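Local coordinates for protein 432aa long hypothetical deoxyribodipyrimidine photolyase (Sulfolobus tokodaii, PDB 2E0I) that probably repairs ultraviolet-induced pyrimidine dimers in DNA with light energy, using a bound flavin (FAD) as its catalytic cofactor, at residues A[200-203]-A[204-207]; A[237-240]-A[241-244]; A[305-309]-A[310-314]. All blocks are in the same frame, centred on the assembly; numbering follows the deposited sequence.

Contact 1. Residues A[200-203]-A[204-207]; sequences VDFR and RRDY. With FAD (flavin-adenine dinucleotide), chain E.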
loop_
_atom_site.group_PDB
_atom_site.type_symbol
_atom_site.label_atom_id
_atom_site.label_comp_id
_atom_site.label_asym_id
_atom_site.label_seq_id
_atom_site.Cartn_x
_atom_site.Cartn_y
_atom_site.Cartn_z
ATOM N N VAL A 200 -12.340 6.334 -16.795
ATOM C CA VAL A 200 -12.194 4.939 -17.156
ATOM C C VAL A 200 -13.495 4.183 -16.953
ATOM O O VAL A 200 -14.407 4.683 -16.296
ATOM C CB VAL A 200 -11.121 4.265 -16.268
ATOM C CG1 VAL A 200 -9.798 4.995 -16.415
ATOM C CG2 VAL A 200 -11.570 4.267 -14.798
ATOM N N ASP A 201 -13.575 2.979 -17.510
ATOM C CA ASP A 201 -14.754 2.150 -17.325
ATOM C C ASP A 201 -14.430 1.221 -16.151
ATOM O O ASP A 201 -13.965 0.096 -16.337
ATOM C CB ASP A 201 -15.048 1.334 -18.584
ATOM C CG ASP A 201 -16.409 0.620 -18.523
ATOM O OD1 ASP A 201 -17.121 0.735 -17.487
ATOM O OD2 ASP A 201 -16.763 -0.056 -19.522
ATOM N N PHE A 202 -14.676 1.712 -14.940
ATOM C CA PHE A 202 -14.399 0.968 -13.720
ATOM C C PHE A 202 -15.072 -0.397 -13.706
ATOM O O PHE A 202 -14.674 -1.299 -12.976
ATOM C CB PHE A 202 -14.840 1.792 -12.521
ATOM C CG PHE A 202 -14.065 1.503 -11.283
ATOM C CD1 PHE A 202 -12.674 1.490 -11.314
ATOM C CD2 PHE A 202 -14.716 1.258 -10.081
ATOM C CE1 PHE A 202 -11.945 1.239 -10.172
ATOM C CE2 PHE A 202 -13.992 1.004 -8.928
ATOM C CZ PHE A 202 -12.601 0.995 -8.976
ATOM N N ARG A 203 -16.102 -0.526 -14.523
ATOM C CA ARG A 203 -16.842 -1.764 -14.676
ATOM C C ARG A 203 -15.925 -2.881 -15.142
ATOM O O ARG A 203 -16.019 -4.007 -14.686
ATOM C CB ARG A 203 -17.936 -1.560 -15.714
ATOM C CG ARG A 203 -19.168 -0.910 -15.166
ATOM C CD ARG A 203 -20.054 -1.998 -14.634
ATOM N NE ARG A 203 -20.313 -2.970 -15.694
ATOM C CZ ARG A 203 -20.782 -4.197 -15.491
ATOM N NH1 ARG A 203 -21.046 -4.618 -14.253
ATOM N NH2 ARG A 203 -20.991 -5.002 -16.530
ATOM N N ARG A 204 -15.037 -2.561 -16.067
ATOM C CA ARG A 204 -14.124 -3.555 -16.600
ATOM C C ARG A 204 -12.746 -3.457 -15.951
ATOM O O ARG A 204 -11.722 -3.730 -16.582
ATOM C CB ARG A 204 -14.020 -3.376 -18.115
ATOM C CG ARG A 204 -15.346 -3.568 -18.838
ATOM C CD ARG A 204 -15.176 -3.508 -20.346
ATOM N NE ARG A 204 -14.299 -4.559 -20.862
ATOM C CZ ARG A 204 -14.571 -5.863 -20.814
ATOM N NH1 ARG A 204 -15.701 -6.296 -20.272
ATOM N NH2 ARG A 204 -13.712 -6.742 -21.312
ATOM N N ARG A 205 -12.730 -3.089 -14.676
ATOM C CA ARG A 205 -11.475 -2.926 -13.965
ATOM C C ARG A 205 -10.707 -4.223 -13.759
ATOM O O ARG A 205 -9.556 -4.195 -13.331
ATOM C CB ARG A 205 -11.721 -2.242 -12.616
ATOM C CG ARG A 205 -12.277 -3.136 -11.524
ATOM C CD ARG A 205 -12.418 -2.364 -10.215
ATOM N NE ARG A 205 -13.789 -1.916 -10.019
ATOM C CZ ARG A 205 -14.750 -2.662 -9.483
ATOM N NH1 ARG A 205 -14.488 -3.891 -9.075
ATOM N NH2 ARG A 205 -15.981 -2.190 -9.376
ATOM N N ASP A 206 -11.326 -5.355 -14.072
ATOM C CA ASP A 206 -10.670 -6.647 -13.888
ATOM C C ASP A 206 -9.753 -7.023 -15.034
ATOM O O ASP A 206 -8.824 -7.798 -14.857
ATOM C CB ASP A 206 -11.710 -7.751 -13.718
ATOM C CG ASP A 206 -12.472 -7.640 -12.412
ATOM O OD1 ASP A 206 -11.913 -8.037 -11.364
ATOM O OD2 ASP A 206 -13.627 -7.145 -12.434
ATOM N N TYR A 207 -10.007 -6.475 -16.210
ATOM C CA TYR A 207 -9.202 -6.796 -17.370
ATOM C C TYR A 207 -7.908 -5.994 -17.376
ATOM O O TYR A 207 -7.908 -4.793 -17.619
ATOM C CB TYR A 207 -10.030 -6.534 -18.618
ATOM C CG TYR A 207 -11.340 -7.285 -18.585
ATOM C CD1 TYR A 207 -11.484 -8.515 -19.227
ATOM C CD2 TYR A 207 -12.420 -6.799 -17.851
ATOM C CE1 TYR A 207 -12.675 -9.243 -19.132
ATOM C CE2 TYR A 207 -13.609 -7.518 -17.748
ATOM C CZ TYR A 207 -13.729 -8.737 -18.388
ATOM O OH TYR A 207 -14.899 -9.453 -18.254
HETATM P PA FAD E . -8.395 0.446 -8.778
HETATM O O1A FAD E . -8.323 1.475 -9.839
HETATM O O2A FAD E . -9.413 -0.624 -8.699
HETATM O O5B FAD E . -8.997 1.437 -7.660
HETATM C C5B FAD E . -9.776 0.953 -6.564
HETATM C C4B FAD E . -9.348 1.651 -5.272
HETATM O O4B FAD E . -10.101 1.175 -4.143
HETATM C C3B FAD E . -7.876 1.344 -4.987
HETATM O O3B FAD E . -7.078 2.413 -5.504
HETATM C C2B FAD E . -7.862 1.422 -3.462
HETATM O O2B FAD E . -7.928 2.788 -3.047
HETATM C C1B FAD E . -9.177 0.710 -3.144
HETATM N N9A FAD E . -9.047 -0.763 -3.246
HETATM C C8A FAD E . -9.369 -1.527 -4.289
HETATM N N7A FAD E . -9.201 -2.809 -3.972
HETATM C C5A FAD E . -8.765 -2.866 -2.717
HETATM C C6A FAD E . -8.415 -3.892 -1.846
HETATM N N6A FAD E . -8.510 -5.165 -2.218
HETATM N N1A FAD E . -7.985 -3.583 -0.614
HETATM C C2A FAD E . -7.891 -2.328 -0.209
HETATM N N3A FAD E . -8.221 -1.328 -1.008
HETATM C C4A FAD E . -8.658 -1.561 -2.255
HETATM N N1 FAD E . -3.350 -1.967 -2.019
HETATM C C2 FAD E . -2.440 -1.044 -1.488
HETATM O O2 FAD E . -2.644 0.164 -1.583
HETATM N N3 FAD E . -1.257 -1.496 -0.889
HETATM C C4 FAD E . -0.991 -2.869 -0.836
HETATM O O4 FAD E . 0.019 -3.269 -0.260
HETATM C C4X FAD E . -1.891 -3.780 -1.381
HETATM N N5 FAD E . -1.569 -5.141 -1.398
HETATM C C5X FAD E . -2.473 -6.073 -1.923
HETATM C C6 FAD E . -2.137 -7.424 -1.913
HETATM C C7 FAD E . -3.040 -8.363 -2.400
HETATM C C7M FAD E . -2.657 -9.844 -2.348
HETATM C C8 FAD E . -4.272 -7.949 -2.902
HETATM C C8M FAD E . -5.297 -8.961 -3.418
HETATM C C9 FAD E . -4.598 -6.595 -2.909
HETATM C C9A FAD E . -3.706 -5.646 -2.415
HETATM N N10 FAD E . -4.031 -4.277 -2.396
HETATM C C10 FAD E . -3.075 -3.340 -1.969
HETATM C "C1'" FAD E . -5.364 -3.817 -2.863
HETATM C "C2'" FAD E . -5.522 -3.447 -4.341
HETATM O "O2'" FAD E . -5.075 -4.518 -5.176
HETATM C "C3'" FAD E . -4.787 -2.154 -4.705
HETATM O "O3'" FAD E . -5.209 -1.108 -3.827
HETATM C "C4'" FAD E . -5.088 -1.730 -6.144
HETATM O "O4'" FAD E . -4.727 -2.773 -7.053
HETATM C "C5'" FAD E . -4.327 -0.455 -6.511
HETATM O "O5'" FAD E . -4.527 -0.111 -7.887
HETATM P P FAD E . -5.649 0.953 -8.336
HETATM O O1P FAD E . -5.491 2.164 -7.500
HETATM O O2P FAD E . -5.548 1.098 -9.805
HETATM O O3P FAD E . -7.033 0.222 -7.943
#
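Arg205 lays its side chain over one face of the Phe202 ring, three residues back along the loop between helices 189-196 and 217-221. CD sits above the ring in a CH-pi contact, 3.7 Å from the centroid, and NE follows over the ring centre. CZ, 4.2 Å from the Phe202 centroid, completes a cation-pi pair, although the guanidinium is tilted 57° to the ring and does not stack flat on it. The arginine gets there because its CG stands between the backbone N and the carbonyl carbon (chi1 78°), with a bend at chi3 turning the end of the chain back over the phenylalanine. Its polar end is well paid for: NH1 bridges to Glu243 and NH2 to Glu239, both on helix 238-256.

The backbone underneath is a short 3-10 segment running into a type I turn. Arg204 N gives its hydrogen to Asp201 O at 2.9 Å, and Arg205 N gives its own to Phe202 O at 3.1 Å. Tyr207 N closes the turn on Arg204 O at 3.3 Å. Asp201 OD1 takes a weak bond from Arg203 N, at 3.4 Å. Asp201 N bonds to Asn212 OD1, Arg205 O takes Asn213 ND2, and Asp206 OD1 is salt-bridged to Arg310 NH1. Arg204 sends NH2 over the centre of the Tyr207 ring, where the same nitrogen also meets Glu210 in a salt bridge.

Phe202 and Arg205 both belong to the FAD pocket. Phe202 CE1 comes within 3.5 Å of FAD O2A, and Arg205 also faces that phosphate oxygen with its CD methylene. The charged end is held by two salt bridges while CD and NE lie over Phe202; the arginine probably offsets the charge of the two glutamates beside the negatively charged diphosphate.

Contact 2. Residues A[237-240]-A[241-244]; sequences KEEF and VREL. With FAD (flavin-adenine dinucleotide), chain E.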
loop_
_atom_site.group_PDB
_atom_site.type_symbol
_atom_site.label_atom_id
_atom_site.label_comp_id
_atom_site.label_asym_id
_atom_site.label_seq_id
_atom_site.Cartn_x
_atom_site.Cartn_y
_atom_site.Cartn_z
ATOM N N LYS A 237 -19.604 7.738 -8.014
ATOM C CA LYS A 237 -19.306 6.385 -8.477
ATOM C C LYS A 237 -19.277 5.358 -7.344
ATOM O O LYS A 237 -18.233 5.079 -6.755
ATOM C CB LYS A 237 -17.981 6.395 -9.219
ATOM C CG LYS A 237 -17.874 7.525 -10.218
ATOM C CD LYS A 237 -16.470 7.583 -10.789
ATOM C CE LYS A 237 -16.251 8.810 -11.664
ATOM N NZ LYS A 237 -14.880 8.815 -12.275
ATOM N N GLU A 238 -20.448 4.796 -7.062
ATOM C CA GLU A 238 -20.636 3.813 -6.005
ATOM C C GLU A 238 -19.560 2.727 -5.936
ATOM O O GLU A 238 -19.052 2.436 -4.853
ATOM C CB GLU A 238 -22.027 3.177 -6.138
ATOM C CG GLU A 238 -22.233 2.366 -7.417
ATOM C CD GLU A 238 -21.891 3.150 -8.702
ATOM O OE1 GLU A 238 -22.562 4.180 -8.985
ATOM O OE2 GLU A 238 -20.945 2.733 -9.426
ATOM N N GLU A 239 -19.211 2.137 -7.078
ATOM C CA GLU A 239 -18.196 1.080 -7.119
ATOM C C GLU A 239 -16.841 1.537 -6.583
ATOM O O GLU A 239 -16.199 0.836 -5.790
ATOM C CB GLU A 239 -18.002 0.580 -8.550
ATOM C CG GLU A 239 -19.176 -0.167 -9.153
ATOM C CD GLU A 239 -19.497 -1.450 -8.412
ATOM O OE1 GLU A 239 -20.312 -1.404 -7.461
ATOM O OE2 GLU A 239 -18.925 -2.502 -8.774
ATOM N N PHE A 240 -16.408 2.709 -7.034
ATOM C CA PHE A 240 -15.132 3.263 -6.616
ATOM C C PHE A 240 -15.151 3.662 -5.148
ATOM O O PHE A 240 -14.186 3.413 -4.414
ATOM C CB PHE A 240 -14.788 4.477 -7.470
ATOM C CG PHE A 240 -13.515 5.157 -7.070
ATOM C CD1 PHE A 240 -12.291 4.690 -7.529
ATOM C CD2 PHE A 240 -13.541 6.261 -6.215
ATOM C CE1 PHE A 240 -11.115 5.305 -7.148
ATOM C CE2 PHE A 240 -12.368 6.890 -5.823
ATOM C CZ PHE A 240 -11.150 6.410 -6.291
ATOM N N VAL A 241 -16.241 4.289 -4.718
ATOM C CA VAL A 241 -16.355 4.704 -3.326
ATOM C C VAL A 241 -16.384 3.501 -2.369
ATOM O O VAL A 241 -15.802 3.553 -1.284
ATOM C CB VAL A 241 -17.609 5.576 -3.096
ATOM C CG1 VAL A 241 -17.733 5.939 -1.633
ATOM C CG2 VAL A 241 -17.504 6.839 -3.910
ATOM N N ARG A 242 -17.041 2.413 -2.763
ATOM C CA ARG A 242 -17.090 1.255 -1.885
ATOM C C ARG A 242 -15.689 0.676 -1.766
ATOM O O ARG A 242 -15.276 0.249 -0.686
ATOM C CB ARG A 242 -18.043 0.184 -2.422
ATOM C CG ARG A 242 -18.552 -0.785 -1.348
ATOM C CD ARG A 242 -19.310 -1.958 -1.955
ATOM N NE ARG A 242 -18.440 -2.696 -2.852
ATOM C CZ ARG A 242 -18.514 -2.723 -4.182
ATOM N NH1 ARG A 242 -17.622 -3.441 -4.857
ATOM N NH2 ARG A 242 -19.471 -2.077 -4.840
ATOM N N GLU A 243 -14.950 0.662 -2.867
ATOM C CA GLU A 243 -13.611 0.114 -2.807
ATOM C C GLU A 243 -12.674 1.013 -2.017
ATOM O O GLU A 243 -11.717 0.554 -1.410
ATOM C CB GLU A 243 -13.091 -0.181 -4.219
ATOM C CG GLU A 243 -13.409 -1.631 -4.624
ATOM C CD GLU A 243 -13.086 -1.970 -6.070
ATOM O OE1 GLU A 243 -11.968 -1.630 -6.539
ATOM O OE2 GLU A 243 -13.958 -2.595 -6.728
ATOM N N LEU A 244 -12.970 2.299 -1.995
ATOM C CA LEU A 244 -12.151 3.232 -1.244
ATOM C C LEU A 244 -12.275 2.871 0.231
ATOM O O LEU A 244 -11.323 2.988 1.003
ATOM C CB LEU A 244 -12.655 4.653 -1.470
ATOM C CG LEU A 244 -11.620 5.768 -1.500
ATOM C CD1 LEU A 244 -10.522 5.443 -2.510
ATOM C CD2 LEU A 244 -12.316 7.053 -1.889
HETATM P PA FAD E . -8.395 0.446 -8.778
HETATM O O1A FAD E . -8.323 1.475 -9.839
HETATM O O2A FAD E . -9.413 -0.624 -8.699
HETATM O O5B FAD E . -8.997 1.437 -7.660
HETATM C C5B FAD E . -9.776 0.953 -6.564
HETATM C C4B FAD E . -9.348 1.651 -5.272
HETATM O O4B FAD E . -10.101 1.175 -4.143
HETATM C C3B FAD E . -7.876 1.344 -4.987
HETATM O O3B FAD E . -7.078 2.413 -5.504
HETATM C C2B FAD E . -7.862 1.422 -3.462
HETATM O O2B FAD E . -7.928 2.788 -3.047
HETATM C C1B FAD E . -9.177 0.710 -3.144
HETATM N N9A FAD E . -9.047 -0.763 -3.246
HETATM C C8A FAD E . -9.369 -1.527 -4.289
HETATM N N7A FAD E . -9.201 -2.809 -3.972
HETATM C C5A FAD E . -8.765 -2.866 -2.717
HETATM C C6A FAD E . -8.415 -3.892 -1.846
HETATM N N6A FAD E . -8.510 -5.165 -2.218
HETATM N N1A FAD E . -7.985 -3.583 -0.614
HETATM C C2A FAD E . -7.891 -2.328 -0.209
HETATM N N3A FAD E . -8.221 -1.328 -1.008
HETATM C C4A FAD E . -8.658 -1.561 -2.255
HETATM N N1 FAD E . -3.350 -1.967 -2.019
HETATM C C2 FAD E . -2.440 -1.044 -1.488
HETATM O O2 FAD E . -2.644 0.164 -1.583
HETATM N N3 FAD E . -1.257 -1.496 -0.889
HETATM C C4 FAD E . -0.991 -2.869 -0.836
HETATM O O4 FAD E . 0.019 -3.269 -0.260
HETATM C C4X FAD E . -1.891 -3.780 -1.381
HETATM N N5 FAD E . -1.569 -5.141 -1.398
HETATM C C5X FAD E . -2.473 -6.073 -1.923
HETATM C C6 FAD E . -2.137 -7.424 -1.913
HETATM C C7 FAD E . -3.040 -8.363 -2.400
HETATM C C7M FAD E . -2.657 -9.844 -2.348
HETATM C C8 FAD E . -4.272 -7.949 -2.902
HETATM C C8M FAD E . -5.297 -8.961 -3.418
HETATM C C9 FAD E . -4.598 -6.595 -2.909
HETATM C C9A FAD E . -3.706 -5.646 -2.415
HETATM N N10 FAD E . -4.031 -4.277 -2.396
HETATM C C10 FAD E . -3.075 -3.340 -1.969
HETATM C "C1'" FAD E . -5.364 -3.817 -2.863
HETATM C "C2'" FAD E . -5.522 -3.447 -4.341
HETATM O "O2'" FAD E . -5.075 -4.518 -5.176
HETATM C "C3'" FAD E . -4.787 -2.154 -4.705
HETATM O "O3'" FAD E . -5.209 -1.108 -3.827
HETATM C "C4'" FAD E . -5.088 -1.730 -6.144
HETATM O "O4'" FAD E . -4.727 -2.773 -7.053
HETATM C "C5'" FAD E . -4.327 -0.455 -6.511
HETATM O "O5'" FAD E . -4.527 -0.111 -7.887
HETATM P P FAD E . -5.649 0.953 -8.336
HETATM O O1P FAD E . -5.491 2.164 -7.500
HETATM O O2P FAD E . -5.548 1.098 -9.805
HETATM O O3P FAD E . -7.033 0.222 -7.943
#
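Glu239 leaves with CG beside its own backbone N (chi1 -68°) and bends at chi2, bringing its carboxylate round to Arg242, which leaves with CG anti to N (chi1 -158°) and bends at chi3; the two side chains run alongside each other, pointing the same way. They make an i to i+3 salt bridge on the first turn of the alpha-helix 238-256, Arg242 NH2 to Glu239 OE1 at 2.8 Å. The carboxylate oxygen lies in the guanidinium plane, but the nitrogen meets OE1 from above the carboxylate plane. Glu239 OE2 is left for Arg205, and beyond the bridge Arg242 rests on Phe140 and Tyr144 of helix 140-147.

Lys237 is the N-cap. Its O takes Val241 N at 3.0 Å, starting the i to i+4 ladder that Glu238 with Arg242, Glu239 with Glu243 and Phe240 with Leu244 carry on. Glu238 OE2 picks up Glu239 N at 3.0 Å, satisfying one of the amides that a helix start leaves without a partner in the ladder.

One turn along, Phe240 CE2 touches Leu244 CD2 at 3.9 Å. Tyr214 meets the phenylalanine ring edge-to-face, and Leu244 packs on helix 227-233. This turn also borders the adenosine half of FAD: Leu244 CD1 reaches its ribose hydroxyl O2B at 3.8 Å, and Glu243, its OE2 salt-bridged to Arg205, has OE1 3.4 Å from adenine C8A.

Contact 3. Residues A[305-309]-A[310-314]; sequences GYING and RVRML. With FAD (flavin-adenine dinucleotide), chain E.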
loop_
_atom_site.group_PDB
_atom_site.type_symbol
_atom_site.label_atom_id
_atom_site.label_comp_id
_atom_site.label_asym_id
_atom_site.label_seq_id
_atom_site.Cartn_x
_atom_site.Cartn_y
_atom_site.Cartn_z
ATOM N N GLY A 305 6.312 -2.595 -10.236
ATOM C CA GLY A 305 5.951 -2.353 -8.849
ATOM C C GLY A 305 4.451 -2.167 -8.682
ATOM O O GLY A 305 3.977 -1.679 -7.655
ATOM N N TYR A 306 3.701 -2.577 -9.700
ATOM C CA TYR A 306 2.251 -2.449 -9.694
ATOM C C TYR A 306 1.566 -3.555 -10.511
ATOM O O TYR A 306 2.140 -4.088 -11.448
ATOM C CB TYR A 306 1.858 -1.075 -10.267
ATOM C CG TYR A 306 0.372 -0.915 -10.498
ATOM C CD1 TYR A 306 -0.462 -0.389 -9.505
ATOM C CD2 TYR A 306 -0.221 -1.388 -11.670
ATOM C CE1 TYR A 306 -1.851 -0.345 -9.674
ATOM C CE2 TYR A 306 -1.605 -1.355 -11.847
ATOM C CZ TYR A 306 -2.413 -0.839 -10.848
ATOM O OH TYR A 306 -3.782 -0.860 -11.018
ATOM N N ILE A 307 0.340 -3.893 -10.120
ATOM C CA ILE A 307 -0.513 -4.862 -10.809
ATOM C C ILE A 307 -1.910 -4.609 -10.277
ATOM O O ILE A 307 -2.071 -4.305 -9.100
ATOM C CB ILE A 307 -0.133 -6.341 -10.542
ATOM C CG1 ILE A 307 0.154 -6.571 -9.067
ATOM C CG2 ILE A 307 1.036 -6.735 -11.408
ATOM C CD1 ILE A 307 0.437 -8.023 -8.722
ATOM N N ASN A 308 -2.926 -4.713 -11.127
ATOM C CA ASN A 308 -4.287 -4.452 -10.659
ATOM C C ASN A 308 -4.782 -5.505 -9.659
ATOM O O ASN A 308 -4.204 -6.585 -9.530
ATOM C CB ASN A 308 -5.257 -4.314 -11.844
ATOM C CG ASN A 308 -5.743 -5.652 -12.393
ATOM O OD1 ASN A 308 -5.227 -6.730 -12.071
ATOM N ND2 ASN A 308 -6.751 -5.577 -13.247
ATOM N N GLY A 309 -5.855 -5.174 -8.949
ATOM C CA GLY A 309 -6.390 -6.070 -7.937
ATOM C C GLY A 309 -6.731 -7.470 -8.386
ATOM O O GLY A 309 -6.658 -8.411 -7.607
ATOM N N ARG A 310 -7.108 -7.614 -9.645
ATOM C CA ARG A 310 -7.462 -8.918 -10.146
ATOM C C ARG A 310 -6.252 -9.819 -10.205
ATOM O O ARG A 310 -6.277 -10.930 -9.692
ATOM C CB ARG A 310 -8.058 -8.816 -11.539
ATOM C CG ARG A 310 -8.760 -10.083 -11.910
ATOM C CD ARG A 310 -9.888 -10.232 -10.952
ATOM N NE ARG A 310 -10.530 -11.527 -11.003
ATOM C CZ ARG A 310 -11.713 -11.759 -10.456
ATOM N NH1 ARG A 310 -12.353 -10.778 -9.842
ATOM N NH2 ARG A 310 -12.245 -12.968 -10.507
ATOM N N VAL A 311 -5.197 -9.341 -10.857
ATOM C CA VAL A 311 -3.974 -10.117 -10.991
ATOM C C VAL A 311 -3.355 -10.311 -9.620
ATOM O O VAL A 311 -2.839 -11.381 -9.309
ATOM C CB VAL A 311 -2.971 -9.402 -11.922
ATOM C CG1 VAL A 311 -1.601 -10.066 -11.847
ATOM C CG2 VAL A 311 -3.480 -9.440 -13.348
ATOM N N ARG A 312 -3.428 -9.269 -8.801
ATOM C CA ARG A 312 -2.892 -9.296 -7.451
ATOM C C ARG A 312 -3.397 -10.511 -6.679
ATOM O O ARG A 312 -2.606 -11.254 -6.118
ATOM C CB ARG A 312 -3.296 -8.030 -6.712
ATOM C CG ARG A 312 -2.168 -7.294 -6.046
ATOM C CD ARG A 312 -2.178 -5.831 -6.468
ATOM N NE ARG A 312 -1.740 -4.944 -5.397
ATOM C CZ ARG A 312 -1.476 -3.648 -5.549
ATOM N NH1 ARG A 312 -1.600 -3.070 -6.737
ATOM N NH2 ARG A 312 -1.080 -2.927 -4.505
ATOM N N MET A 313 -4.705 -10.736 -6.659
ATOM C CA MET A 313 -5.205 -11.876 -5.913
ATOM C C MET A 313 -5.040 -13.223 -6.600
ATOM O O MET A 313 -4.989 -14.256 -5.930
ATOM C CB MET A 313 -6.661 -11.661 -5.487
ATOM C CG MET A 313 -7.700 -11.743 -6.563
ATOM S SD MET A 313 -9.353 -11.528 -5.817
ATOM C CE MET A 313 -9.349 -9.686 -5.521
ATOM N N LEU A 314 -4.949 -13.229 -7.925
ATOM C CA LEU A 314 -4.754 -14.486 -8.640
ATOM C C LEU A 314 -3.372 -14.992 -8.277
ATOM O O LEU A 314 -3.151 -16.184 -8.050
ATOM C CB LEU A 314 -4.820 -14.289 -10.157
ATOM C CG LEU A 314 -6.204 -14.169 -10.790
ATOM C CD1 LEU A 314 -6.078 -14.134 -12.296
ATOM C CD2 LEU A 314 -7.055 -15.353 -10.361
HETATM P PA FAD E . -8.395 0.446 -8.778
HETATM O O1A FAD E . -8.323 1.475 -9.839
HETATM O O2A FAD E . -9.413 -0.624 -8.699
HETATM O O5B FAD E . -8.997 1.437 -7.660
HETATM C C5B FAD E . -9.776 0.953 -6.564
HETATM C C4B FAD E . -9.348 1.651 -5.272
HETATM O O4B FAD E . -10.101 1.175 -4.143
HETATM C C3B FAD E . -7.876 1.344 -4.987
HETATM O O3B FAD E . -7.078 2.413 -5.504
HETATM C C2B FAD E . -7.862 1.422 -3.462
HETATM O O2B FAD E . -7.928 2.788 -3.047
HETATM C C1B FAD E . -9.177 0.710 -3.144
HETATM N N9A FAD E . -9.047 -0.763 -3.246
HETATM C C8A FAD E . -9.369 -1.527 -4.289
HETATM N N7A FAD E . -9.201 -2.809 -3.972
HETATM C C5A FAD E . -8.765 -2.866 -2.717
HETATM C C6A FAD E . -8.415 -3.892 -1.846
HETATM N N6A FAD E . -8.510 -5.165 -2.218
HETATM N N1A FAD E . -7.985 -3.583 -0.614
HETATM C C2A FAD E . -7.891 -2.328 -0.209
HETATM N N3A FAD E . -8.221 -1.328 -1.008
HETATM C C4A FAD E . -8.658 -1.561 -2.255
HETATM N N1 FAD E . -3.350 -1.967 -2.019
HETATM C C2 FAD E . -2.440 -1.044 -1.488
HETATM O O2 FAD E . -2.644 0.164 -1.583
HETATM N N3 FAD E . -1.257 -1.496 -0.889
HETATM C C4 FAD E . -0.991 -2.869 -0.836
HETATM O O4 FAD E . 0.019 -3.269 -0.260
HETATM C C4X FAD E . -1.891 -3.780 -1.381
HETATM N N5 FAD E . -1.569 -5.141 -1.398
HETATM C C5X FAD E . -2.473 -6.073 -1.923
HETATM C C6 FAD E . -2.137 -7.424 -1.913
HETATM C C7 FAD E . -3.040 -8.363 -2.400
HETATM C C7M FAD E . -2.657 -9.844 -2.348
HETATM C C8 FAD E . -4.272 -7.949 -2.902
HETATM C C8M FAD E . -5.297 -8.961 -3.418
HETATM C C9 FAD E . -4.598 -6.595 -2.909
HETATM C C9A FAD E . -3.706 -5.646 -2.415
HETATM N N10 FAD E . -4.031 -4.277 -2.396
HETATM C C10 FAD E . -3.075 -3.340 -1.969
HETATM C "C1'" FAD E . -5.364 -3.817 -2.863
HETATM C "C2'" FAD E . -5.522 -3.447 -4.341
HETATM O "O2'" FAD E . -5.075 -4.518 -5.176
HETATM C "C3'" FAD E . -4.787 -2.154 -4.705
HETATM O "O3'" FAD E . -5.209 -1.108 -3.827
HETATM C "C4'" FAD E . -5.088 -1.730 -6.144
HETATM O "O4'" FAD E . -4.727 -2.773 -7.053
HETATM C "C5'" FAD E . -4.327 -0.455 -6.511
HETATM O "O5'" FAD E . -4.527 -0.111 -7.887
HETATM P P FAD E . -5.649 0.953 -8.336
HETATM O O1P FAD E . -5.491 2.164 -7.500
HETATM O O2P FAD E . -5.548 1.098 -9.805
HETATM O O3P FAD E . -7.033 0.222 -7.943
#
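Arg310 stands two residues after the N-cap Asn308 of helix 309-322, its CB 3.6 Å from Asn308 OD1. Its own guanidinium goes the other way, NH1 to Asp206 in a salt bridge and NH2 to Gln370. Val311 N makes the capping bond, 2.9 Å to Asn308 OD1 and almost straight at 176°; the N-cap asparagine holds its CG between backbone N and carbonyl carbon (chi1 82°), which swings the amide oxygen back over the helix start. Val311 CG1 also packs on Ile307 CB.

Arg312 joins the loop backbone, Asp340 and FAD. Its N bonds to Asn308 O, while the side chain runs back along Ile307, CD beside CG1. NH1 then gives a hydrogen bond to Ile307 O, 2.7 Å, lying in both the carbonyl and the guanidinium plane. Asp340 holds NH2 in a salt bridge, and the two partners together fix the guanidinium. FAD O4' sits over one guanidinium face, and NH2 comes 3.3 Å from flavin C4X, consistent with the paired arginine and aspartate beside the isoalloxazine in other photolyases. Tyr306, its ring nearly perpendicular to the guanidinium (88°), donates from OH to phosphate O2P at 2.9 Å.

Met313 N bonds to Gly309 O at 3.2 Å, and Met313 CB faces the flavin methyl C8M at 3.7 Å. Leu314 turns to the protein interior, against Ile293 and Gln370. The loop residues Tyr306 and Ile307, with Leu314 of the helix, thus lie on helix 292-304, while Arg310 and Leu314 meet helix 367-374.

All three contacts are local, and all line the same FAD at overlapping positions along it. Contact 1 is a surface loop beside the adenosine-side phosphate (O2A), contact 2 a partly buried helix start at the adenosine, and contact 3 a buried helix start at the other phosphate (O2P), ribityl chain and flavin. Charge ties the first two together: arginine in 204-207 answers glutamates in 237-240 and 241-244, joining loop to helix. Contact 1 also reaches contact 3, through Asp206 and Arg310, whereas contacts 2 and 3 do not touch, their nearest atoms being about 7 Å apart. Both helices have an N-cap residue, Lys237 and Asn308; the side-chain capping bond runs from Val311 N to Asn308 OD1.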